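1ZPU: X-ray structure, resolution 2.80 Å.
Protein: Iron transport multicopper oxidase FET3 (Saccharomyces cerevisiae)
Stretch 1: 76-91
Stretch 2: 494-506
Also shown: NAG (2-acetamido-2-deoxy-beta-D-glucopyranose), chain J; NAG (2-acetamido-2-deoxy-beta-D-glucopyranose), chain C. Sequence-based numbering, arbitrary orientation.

Stretch 1 76-91: PFLTQCPIAPGSTMLY
Stretch 2 (494-506) ENHLEVCQSCSVA

Two segments more than 400 residues apart in one chain meet here, burying 684 Å² between them. Stretch 1 runs as an irregular loop from Pro76, makes a type II turn from Ala84 to Ser87, closed by Ser87 N to Ala84 O at 3.0 Å, and enters a strand at Thr88. Gly86 takes phi/psi 97/-25, where a CB would jam against the preceding carbonyl oxygen. Stretch 2 is helical from Glu494 to about Ser502. Strand and helix axes approach to 7.7 Å and run roughly antiparallel, at 148°.

Cys81 and Val499 cover the most surface. Cys81 (phi/psi -92/162, chi1 p) points toward the helix, and its SG lies 2.1 Å from SG of Cys500 (chi1 -93°), a disulfide with chi3 of -141°. The backbones are close here, with CA of Cys81 5.7 Å from CA of Cys500. The CB of Cys81 also packs 3.6 Å from CG1 of Val505, which has chi1 t and an extended backbone (-120/129) beyond the helix.

Val499, also t, points toward the loop and strand, and its two methyls part company. CG1 reaches the loop, 3.7 Å from O of Pro82 and 4.3 Å from CG1 of Ile83; CG2 lies 3.7 Å from CB of Met89. A short, branched, apolar side chain thus fills the space between two pieces of stretch 1.

One turn earlier, Asn495 (chi1 t, chi2 -125°) is the polar counterpart. Its amide both gives and accepts: ND2 donates to O of Thr88 at 2.9 Å, almost linearly, while OD1 accepts from N of Leu90 at a very short 2.5 Å. One side chain thereby satisfies two backbone groups of the strand. Beside it, His496 (chi1 m, chi2 -45°) presents its ring edge to Met89, with ND1 3.2 Å from SD; the sulfur sits 4.1 Å from the ring centroid.

Toward the helix's C-terminal end, OG of Ser502 (chi1 t) donates to OG of Ser87 (chi1 m) at 2.8 Å, small hydroxyls suiting so close an approach. Ala84 brings CB to 4.3 Å from CB of Cys503, and their CA atoms are 5.3 Å apart. The helix finishes in a Schellman motif: Ser504 adopts positive phi (49/51), and N of Val505 bonds to O of Cys500 at 3.0 Å. Phe77 (63/9, chi1 m) closes this end, CE2 lying 3.9 Å from CG1 of Val505, while O6 of the chain J NAG approaches its ring edge, 3.7 Å from CZ.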

ATOM      1  N   PRO A  76      13.723  -1.322  -0.548  1.00 69.23           N
ATOM      2  CA  PRO A  76      15.003  -1.975  -0.309  1.00 69.24           C
ATOM      3  C   PRO A  76      15.058  -3.399  -0.873  1.00 69.30           C
ATOM      4  O   PRO A  76      14.077  -4.141  -0.817  1.00 69.42           O
ATOM      5  CB  PRO A  76      15.157  -1.939   1.215  1.00 69.37           C
ATOM      6  CG  PRO A  76      13.824  -1.532   1.753  1.00 69.99           C
ATOM      7  CD  PRO A  76      13.127  -0.777   0.683  1.00 69.38           C
ATOM      8  N   PHE A  77      16.209  -3.725  -1.463  1.00 69.28           N
ATOM      9  CA  PHE A  77      16.490  -4.994  -2.153  1.00 69.13           C
ATOM     10  C   PHE A  77      15.647  -5.305  -3.394  1.00 69.10           C
ATOM     11  O   PHE A  77      15.718  -6.398  -3.947  1.00 69.32           O
ATOM     12  CB  PHE A  77      16.577  -6.158  -1.162  1.00 69.18           C
ATOM     13  CG  PHE A  77      17.724  -6.026  -0.218  1.00 68.77           C
ATOM     14  CD1 PHE A  77      17.522  -5.579   1.075  1.00 69.02           C
ATOM     15  CD2 PHE A  77      19.016  -6.289  -0.644  1.00 68.72           C
ATOM     16  CE1 PHE A  77      18.588  -5.428   1.948  1.00 69.39           C
ATOM     17  CE2 PHE A  77      20.097  -6.144   0.217  1.00 69.09           C
ATOM     18  CZ  PHE A  77      19.885  -5.709   1.515  1.00 69.40           C
ATOM     19  N   LEU A  78      14.871  -4.319  -3.831  1.00 69.13           N
ATOM     20  CA  LEU A  78      14.227  -4.325  -5.140  1.00 68.96           C
ATOM     21  C   LEU A  78      14.841  -3.194  -5.944  1.00 69.05           C
ATOM     22  O   LEU A  78      15.358  -3.389  -7.058  1.00 69.35           O
ATOM     23  CB  LEU A  78      12.734  -4.033  -5.002  1.00 68.67           C
ATOM     24  CG  LEU A  78      11.655  -5.053  -4.633  1.00 68.11           C
ATOM     25  CD1 LEU A  78      10.852  -5.446  -5.857  1.00 67.80           C
ATOM     26  CD2 LEU A  78      12.186  -6.256  -3.883  1.00 67.44           C
ATOM     27  N   THR A  79      14.822  -2.019  -5.331  1.00 68.80           N
ATOM     28  CA  THR A  79      14.968  -0.760  -6.023  1.00 68.78           C
ATOM     29  C   THR A  79      16.194   0.007  -5.546  1.00 68.79           C
ATOM     30  O   THR A  79      16.742   0.851  -6.259  1.00 68.83           O
ATOM     31  CB  THR A  79      13.665   0.032  -5.797  1.00 68.84           C
ATOM     32  OG1 THR A  79      12.798  -0.182  -6.918  1.00 68.93           O
ATOM     33  CG2 THR A  79      13.905   1.528  -5.569  1.00 68.90           C
ATOM     34  N   GLN A  80      16.619  -0.311  -4.330  1.00 68.91           N
ATOM     35  CA  GLN A  80      17.701   0.382  -3.649  1.00 69.07           C
ATOM     36  C   GLN A  80      18.181  -0.531  -2.541  1.00 69.26           C
ATOM     37  O   GLN A  80      17.507  -1.499  -2.208  1.00 69.22           O
ATOM     38  CB  GLN A  80      17.168   1.648  -2.994  1.00 69.07           C
ATOM     39  CG  GLN A  80      16.179   1.347  -1.873  1.00 68.96           C
ATOM     40  CD  GLN A  80      15.646   2.578  -1.202  1.00 68.76           C
ATOM     41  OE1 GLN A  80      14.915   3.373  -1.801  1.00 68.61           O
ATOM     42  NE2 GLN A  80      15.995   2.739   0.062  1.00 68.50           N
ATOM     43  N   CYS A  81      19.336  -0.228  -1.963  1.00 69.46           N
ATOM     44  CA  CYS A  81      19.717  -0.871  -0.716  1.00 69.91           C
ATOM     45  C   CYS A  81      19.219   0.037   0.423  1.00 69.58           C
ATOM     46  O   CYS A  81      18.896   1.199   0.167  1.00 69.59           O
ATOM     47  CB  CYS A  81      21.218  -1.140  -0.677  1.00 69.83           C
ATOM     48  SG  CYS A  81      22.188   0.320  -0.940  1.00 73.88           S
ATOM     49  N   PRO A  82      19.106  -0.493   1.664  1.00 69.48           N
ATOM     50  CA  PRO A  82      18.522   0.271   2.774  1.00 69.29           C
ATOM     51  C   PRO A  82      19.366   1.468   3.181  1.00 69.14           C
ATOM     52  O   PRO A  82      20.598   1.423   3.046  1.00 69.30           O
ATOM     53  CB  PRO A  82      18.520  -0.742   3.927  1.00 69.35           C
ATOM     54  CG  PRO A  82      18.647  -2.070   3.294  1.00 69.42           C
ATOM     55  CD  PRO A  82      19.516  -1.837   2.109  1.00 69.68           C
ATOM     56  N   ILE A  83      18.714   2.520   3.680  1.00 68.78           N
ATOM     57  CA  ILE A  83      19.429   3.695   4.161  1.00 68.74           C
ATOM     58  C   ILE A  83      19.945   3.465   5.574  1.00 68.82           C
ATOM     59  O   ILE A  83      19.167   3.359   6.519  1.00 68.80           O
ATOM     60  CB  ILE A  83      18.584   4.984   4.135  1.00 68.77           C
ATOM     61  CG1 ILE A  83      17.976   5.213   2.761  1.00 68.60           C
ATOM     62  CG2 ILE A  83      19.428   6.196   4.525  1.00 68.08           C
ATOM     63  CD1 ILE A  83      16.709   6.033   2.810  1.00 68.53           C
ATOM     64  N   ALA A  84      21.267   3.397   5.698  1.00 68.82           N
ATOM     65  CA  ALA A  84      21.930   3.180   6.981  1.00 68.85           C
ATOM     66  C   ALA A  84      21.895   4.434   7.855  1.00 68.83           C
ATOM     67  O   ALA A  84      21.852   5.546   7.332  1.00 68.88           O
ATOM     68  CB  ALA A  84      23.371   2.746   6.754  1.00 68.88           C
ATOM     69  N   PRO A  85      21.904   4.258   9.193  1.00 68.77           N
ATOM     70  CA  PRO A  85      22.010   5.401  10.101  1.00 68.81           C
ATOM     71  C   PRO A  85      23.142   6.349   9.716  1.00 68.84           C
ATOM     72  O   PRO A  85      24.273   5.908   9.509  1.00 69.10           O
ATOM     73  CB  PRO A  85      22.299   4.746  11.453  1.00 68.66           C
ATOM     74  CG  PRO A  85      21.667   3.410  11.362  1.00 68.47           C
ATOM     75  CD  PRO A  85      21.783   2.983   9.928  1.00 68.56           C
ATOM     76  N   GLY A  86      22.826   7.637   9.609  1.00 68.83           N
ATOM     77  CA  GLY A  86      23.787   8.664   9.223  1.00 68.70           C
ATOM     78  C   GLY A  86      23.744   9.032   7.750  1.00 68.72           C
ATOM     79  O   GLY A  86      24.127  10.144   7.374  1.00 68.62           O
ATOM     80  N   SER A  87      23.272   8.103   6.920  1.00 68.77           N
ATOM     81  CA  SER A  87      23.267   8.286   5.470  1.00 68.92           C
ATOM     82  C   SER A  87      22.073   9.095   4.954  1.00 68.99           C
ATOM     83  O   SER A  87      21.042   9.212   5.618  1.00 69.01           O
ATOM     84  CB  SER A  87      23.373   6.937   4.757  1.00 68.91           C
ATOM     85  OG  SER A  87      24.658   6.354   4.966  1.00 69.36           O
ATOM     86  N   THR A  88      22.245   9.669   3.768  1.00 69.03           N
ATOM     87  CA  THR A  88      21.243  10.519   3.140  1.00 68.86           C
ATOM     88  C   THR A  88      20.978  10.024   1.727  1.00 68.81           C
ATOM     89  O   THR A  88      21.873  10.038   0.890  1.00 68.90           O
ATOM     90  CB  THR A  88      21.734  11.991   3.027  1.00 68.90           C
ATOM     91  OG1 THR A  88      22.058  12.509   4.323  1.00 68.83           O
ATOM     92  CG2 THR A  88      20.671  12.878   2.368  1.00 69.03           C
ATOM     93  N   MET A  89      19.750   9.604   1.455  1.00 68.70           N
ATOM     94  CA  MET A  89      19.377   9.260   0.093  1.00 68.57           C
ATOM     95  C   MET A  89      18.559  10.382  -0.552  1.00 68.69           C
ATOM     96  O   MET A  89      17.689  10.978   0.087  1.00 68.66           O
ATOM     97  CB  MET A  89      18.672   7.900   0.041  1.00 68.46           C
ATOM     98  CG  MET A  89      17.868   7.634  -1.233  1.00 68.53           C
ATOM     99  SD  MET A  89      17.786   5.924  -1.816  1.00 67.94           S
ATOM    100  CE  MET A  89      17.835   4.990  -0.308  1.00 68.71           C
ATOM    101  N   LEU A  90      18.878  10.687  -1.806  1.00 68.70           N
ATOM    102  CA  LEU A  90      18.128  11.664  -2.565  1.00 68.67           C
ATOM    103  C   LEU A  90      17.133  10.961  -3.467  1.00 68.74           C
ATOM    104  O   LEU A  90      17.513  10.178  -4.334  1.00 68.93           O
ATOM    105  CB  LEU A  90      19.060  12.568  -3.371  1.00 68.53           C
ATOM    106  CG  LEU A  90      18.410  13.526  -4.376  1.00 68.51           C
ATOM    107  CD1 LEU A  90      17.449  14.529  -3.715  1.00 68.27           C
ATOM    108  CD2 LEU A  90      19.478  14.239  -5.158  1.00 67.85           C
ATOM    109  N   TYR A  91      15.856  11.233  -3.232  1.00 68.82           N
ATOM    110  CA  TYR A  91      14.781  10.760  -4.090  1.00 68.79           C
ATOM    111  C   TYR A  91      14.455  11.879  -5.075  1.00 68.92           C
ATOM    112  O   TYR A  91      13.973  12.935  -4.681  1.00 69.11           O
ATOM    113  CB  TYR A  91      13.556  10.357  -3.247  1.00 68.58           C
ATOM    114  CG  TYR A  91      13.765   9.088  -2.435  1.00 68.30           C
ATOM    115  CD1 TYR A  91      14.142   9.143  -1.094  1.00 68.31           C
ATOM    116  CD2 TYR A  91      13.598   7.832  -3.015  1.00 68.41           C
ATOM    117  CE1 TYR A  91      14.349   7.971  -0.344  1.00 68.18           C
ATOM    118  CE2 TYR A  91      13.794   6.653  -2.278  1.00 68.43           C
ATOM    119  CZ  TYR A  91      14.172   6.728  -0.943  1.00 68.73           C
ATOM    120  OH  TYR A  91      14.366   5.560  -0.221  1.00 68.42           O
ATOM    121  N   GLU A 494      25.241   8.855  -8.255  1.00 69.37           N
ATOM    122  CA  GLU A 494      26.345   8.771  -7.297  1.00 69.48           C
ATOM    123  C   GLU A 494      25.783   8.636  -5.876  1.00 69.37           C
ATOM    124  O   GLU A 494      26.229   7.783  -5.109  1.00 69.34           O
ATOM    125  CB  GLU A 494      27.298   9.983  -7.388  1.00 69.72           C
ATOM    126  CG  GLU A 494      27.489  10.604  -8.784  1.00 70.18           C
ATOM    127  CD  GLU A 494      28.627   9.982  -9.584  1.00 71.30           C
ATOM    128  OE1 GLU A 494      28.902   8.773  -9.412  1.00 71.93           O
ATOM    129  OE2 GLU A 494      29.248  10.709 -10.400  1.00 71.88           O
ATOM    130  N   ASN A 495      24.792   9.461  -5.545  1.00 69.24           N
ATOM    131  CA  ASN A 495      24.169   9.405  -4.230  1.00 69.25           C
ATOM    132  C   ASN A 495      23.704   8.007  -3.815  1.00 69.23           C
ATOM    133  O   ASN A 495      24.000   7.572  -2.695  1.00 69.14           O
ATOM    134  CB  ASN A 495      23.013  10.393  -4.116  1.00 69.22           C
ATOM    135  CG  ASN A 495      22.323  10.302  -2.775  1.00 69.67           C
ATOM    136  OD1 ASN A 495      21.105  10.097  -2.694  1.00 70.28           O
ATOM    137  ND2 ASN A 495      23.108  10.408  -1.705  1.00 69.70           N
ATOM    138  N   HIS A 496      22.983   7.319  -4.710  1.00 69.21           N
ATOM    139  CA  HIS A 496      22.471   5.964  -4.446  1.00 69.18           C
ATOM    140  C   HIS A 496      23.593   4.947  -4.193  1.00 69.21           C
ATOM    141  O   HIS A 496      23.517   4.157  -3.246  1.00 69.21           O
ATOM    142  CB  HIS A 496      21.580   5.468  -5.590  1.00 69.16           C
ATOM    143  CG  HIS A 496      20.248   6.141  -5.672  1.00 69.64           C
ATOM    144  ND1 HIS A 496      19.451   6.364  -4.572  1.00 70.10           N
ATOM    145  CD2 HIS A 496      19.558   6.617  -6.735  1.00 70.37           C
ATOM    146  CE1 HIS A 496      18.336   6.964  -4.946  1.00 69.36           C
ATOM    147  NE2 HIS A 496      18.372   7.125  -6.254  1.00 70.17           N
ATOM    148  N   LEU A 497      24.620   4.965  -5.044  1.00 69.12           N
ATOM    149  CA  LEU A 497      25.799   4.129  -4.855  1.00 69.11           C
ATOM    150  C   LEU A 497      26.451   4.444  -3.504  1.00 69.24           C
ATOM    151  O   LEU A 497      26.887   3.541  -2.786  1.00 69.20           O
ATOM    152  CB  LEU A 497      26.790   4.333  -6.019  1.00 69.26           C
ATOM    153  CG  LEU A 497      26.764   3.505  -7.325  1.00 68.79           C
ATOM    154  CD1 LEU A 497      25.470   2.724  -7.580  1.00 68.07           C
ATOM    155  CD2 LEU A 497      27.108   4.388  -8.530  1.00 68.83           C
ATOM    156  N   GLU A 498      26.491   5.729  -3.164  1.00 69.39           N
ATOM    157  CA  GLU A 498      27.010   6.200  -1.885  1.00 69.62           C
ATOM    158  C   GLU A 498      26.238   5.596  -0.696  1.00 69.48           C
ATOM    159  O   GLU A 498      26.857   5.199   0.297  1.00 69.44           O
ATOM    160  CB  GLU A 498      26.987   7.733  -1.871  1.00 70.13           C
ATOM    161  CG  GLU A 498      27.076   8.401  -0.505  1.00 71.24           C
ATOM    162  CD  GLU A 498      28.500   8.574  -0.014  1.00 72.97           C
ATOM    163  OE1 GLU A 498      29.462   8.453  -0.821  1.00 72.97           O
ATOM    164  OE2 GLU A 498      28.645   8.848   1.198  1.00 74.20           O
ATOM    165  N   VAL A 499      24.904   5.533  -0.813  1.00 69.25           N
ATOM    166  CA  VAL A 499      24.030   4.889   0.179  1.00 69.16           C
ATOM    167  C   VAL A 499      24.424   3.430   0.379  1.00 69.19           C
ATOM    168  O   VAL A 499      24.549   2.967   1.514  1.00 69.19           O
ATOM    169  CB  VAL A 499      22.518   4.923  -0.245  1.00 69.31           C
ATOM    170  CG1 VAL A 499      21.637   4.185   0.762  1.00 69.02           C
ATOM    171  CG2 VAL A 499      22.019   6.332  -0.402  1.00 69.33           C
ATOM    172  N   CYS A 500      24.602   2.717  -0.733  1.00 69.25           N
ATOM    173  CA  CYS A 500      24.983   1.305  -0.722  1.00 69.34           C
ATOM    174  C   CYS A 500      26.316   1.026  -0.054  1.00 69.36           C
ATOM    175  O   CYS A 500      26.383   0.159   0.804  1.00 69.48           O
ATOM    176  CB  CYS A 500      24.970   0.726  -2.133  1.00 69.47           C
ATOM    177  SG  CYS A 500      23.413  -0.047  -2.564  1.00 70.45           S
ATOM    178  N   GLN A 501      27.365   1.755  -0.440  1.00 69.38           N
ATOM    179  CA  GLN A 501      28.693   1.580   0.170  1.00 69.50           C
ATOM    180  C   GLN A 501      28.640   1.863   1.665  1.00 69.53           C
ATOM    181  O   GLN A 501      29.264   1.156   2.456  1.00 69.79           O
ATOM    182  CB  GLN A 501      29.745   2.498  -0.462  1.00 69.40           C
ATOM    183  CG  GLN A 501      30.077   2.203  -1.896  1.00 69.34           C
ATOM    184  CD  GLN A 501      30.546   3.444  -2.619  1.00 69.93           C
ATOM    185  OE1 GLN A 501      29.773   4.385  -2.815  1.00 69.69           O
ATOM    186  NE2 GLN A 501      31.824   3.460  -3.017  1.00 70.03           N
ATOM    187  N   SER A 502      27.902   2.907   2.033  1.00 69.33           N
ATOM    188  CA  SER A 502      27.763   3.332   3.412  1.00 69.46           C
ATOM    189  C   SER A 502      27.020   2.273   4.227  1.00 69.38           C
ATOM    190  O   SER A 502      27.142   2.211   5.451  1.00 69.26           O
ATOM    191  CB  SER A 502      26.987   4.651   3.437  1.00 69.78           C
ATOM    192  OG  SER A 502      27.299   5.434   4.572  1.00 70.56           O
ATOM    193  N   CYS A 503      26.252   1.450   3.518  1.00 69.66           N
ATOM    194  CA  CYS A 503      25.429   0.387   4.096  1.00 69.53           C
ATOM    195  C   CYS A 503      26.147  -0.963   4.060  1.00 69.45           C
ATOM    196  O   CYS A 503      25.655  -1.950   4.619  1.00 69.25           O
ATOM    197  CB  CYS A 503      24.145   0.277   3.287  1.00 69.39           C
ATOM    198  SG  CYS A 503      22.873  -0.763   4.001  1.00 70.69           S
ATOM    199  N   SER A 504      27.307  -0.984   3.397  1.00 69.38           N
ATOM    200  CA  SER A 504      28.031  -2.213   3.042  1.00 69.36           C
ATOM    201  C   SER A 504      27.139  -3.272   2.361  1.00 69.25           C
ATOM    202  O   SER A 504      27.093  -4.431   2.774  1.00 69.11           O
ATOM    203  CB  SER A 504      28.762  -2.793   4.260  1.00 69.48           C
ATOM    204  OG  SER A 504      29.667  -1.851   4.809  1.00 69.89           O
ATOM    205  N   VAL A 505      26.423  -2.842   1.324  1.00 69.33           N
ATOM    206  CA  VAL A 505      25.602  -3.706   0.465  1.00 69.26           C
ATOM    207  C   VAL A 505      26.144  -3.590  -0.962  1.00 69.41           C
ATOM    208  O   VAL A 505      26.329  -2.476  -1.480  1.00 69.57           O
ATOM    209  CB  VAL A 505      24.103  -3.277   0.478  1.00 69.15           C
ATOM    210  CG1 VAL A 505      23.296  -4.037  -0.579  1.00 68.82           C
ATOM    211  CG2 VAL A 505      23.493  -3.478   1.858  1.00 68.84           C
ATOM    212  N   ALA A 506      26.398  -4.727  -1.599  1.00 69.38           N
ATOM    213  CA  ALA A 506      27.017  -4.724  -2.923  1.00 69.34           C
ATOM    214  C   ALA A 506      26.065  -4.267  -4.032  1.00 69.38           C
ATOM    215  O   ALA A 506      24.843  -4.295  -3.878  1.00 69.03           O
ATOM    216  CB  ALA A 506      27.584  -6.101  -3.249  1.00 69.17           C
TER
HETATM  217  C1  NAG J   1      20.086  -2.662   8.152  1.00 74.39           C
HETATM  218  C2  NAG J   1      19.692  -3.908   8.971  1.00 76.85           C
HETATM  219  C3  NAG J   1      20.806  -4.968   9.021  1.00 76.92           C
HETATM  220  C4  NAG J   1      21.470  -5.202   7.660  1.00 75.92           C
HETATM  221  C5  NAG J   1      21.770  -3.912   6.898  1.00 75.95           C
HETATM  222  C6  NAG J   1      21.112  -3.897   5.507  1.00 75.90           C
HETATM  223  C7  NAG J   1      17.920  -3.853  10.643  1.00 80.07           C
HETATM  224  C8  NAG J   1      17.595  -5.132  11.370  1.00 79.25           C
HETATM  225  N2  NAG J   1      19.208  -3.615  10.323  1.00 77.56           N
HETATM  226  O3  NAG J   1      20.259  -6.200   9.455  1.00 77.84           O
HETATM  227  O4  NAG J   1      22.674  -5.894   7.864  1.00 76.02           O
HETATM  228  O5  NAG J   1      21.424  -2.775   7.698  1.00 76.31           O
HETATM  229  O6  NAG J   1      21.603  -4.942   4.692  1.00 75.31           O
HETATM  230  O7  NAG J   1      16.990  -3.077  10.345  1.00 83.15           O
HETATM  231  C1  NAG C   2      22.670  -7.139   7.135  1.00 74.74           C
HETATM  232  C2  NAG C   2      24.037  -7.790   7.263  1.00 73.59           C
HETATM  233  C3  NAG C   2      24.102  -9.077   6.427  1.00 73.35           C
HETATM  234  C4  NAG C   2      22.882  -9.974   6.724  1.00 73.31           C
HETATM  235  C5  NAG C   2      21.584  -9.157   6.697  1.00 73.41           C
HETATM  236  C6  NAG C   2      20.310  -9.952   7.015  1.00 73.29           C
HETATM  237  C7  NAG C   2      25.647  -6.289   5.965  1.00 75.19           C
HETATM  238  C8  NAG C   2      25.079  -6.582   4.594  1.00 75.46           C
HETATM  239  N2  NAG C   2      25.095  -6.803   7.074  1.00 74.03           N
HETATM  240  O3  NAG C   2      25.322  -9.765   6.660  1.00 71.17           O
HETATM  241  O4  NAG C   2      22.815 -11.060   5.818  1.00 73.59           O
HETATM  242  O5  NAG C   2      21.726  -8.080   7.596  1.00 74.26           O
HETATM  243  O6  NAG C   2      19.308  -9.100   7.562  1.00 72.11           O
HETATM  244  O7  NAG C   2      26.648  -5.566   6.060  1.00 74.69           O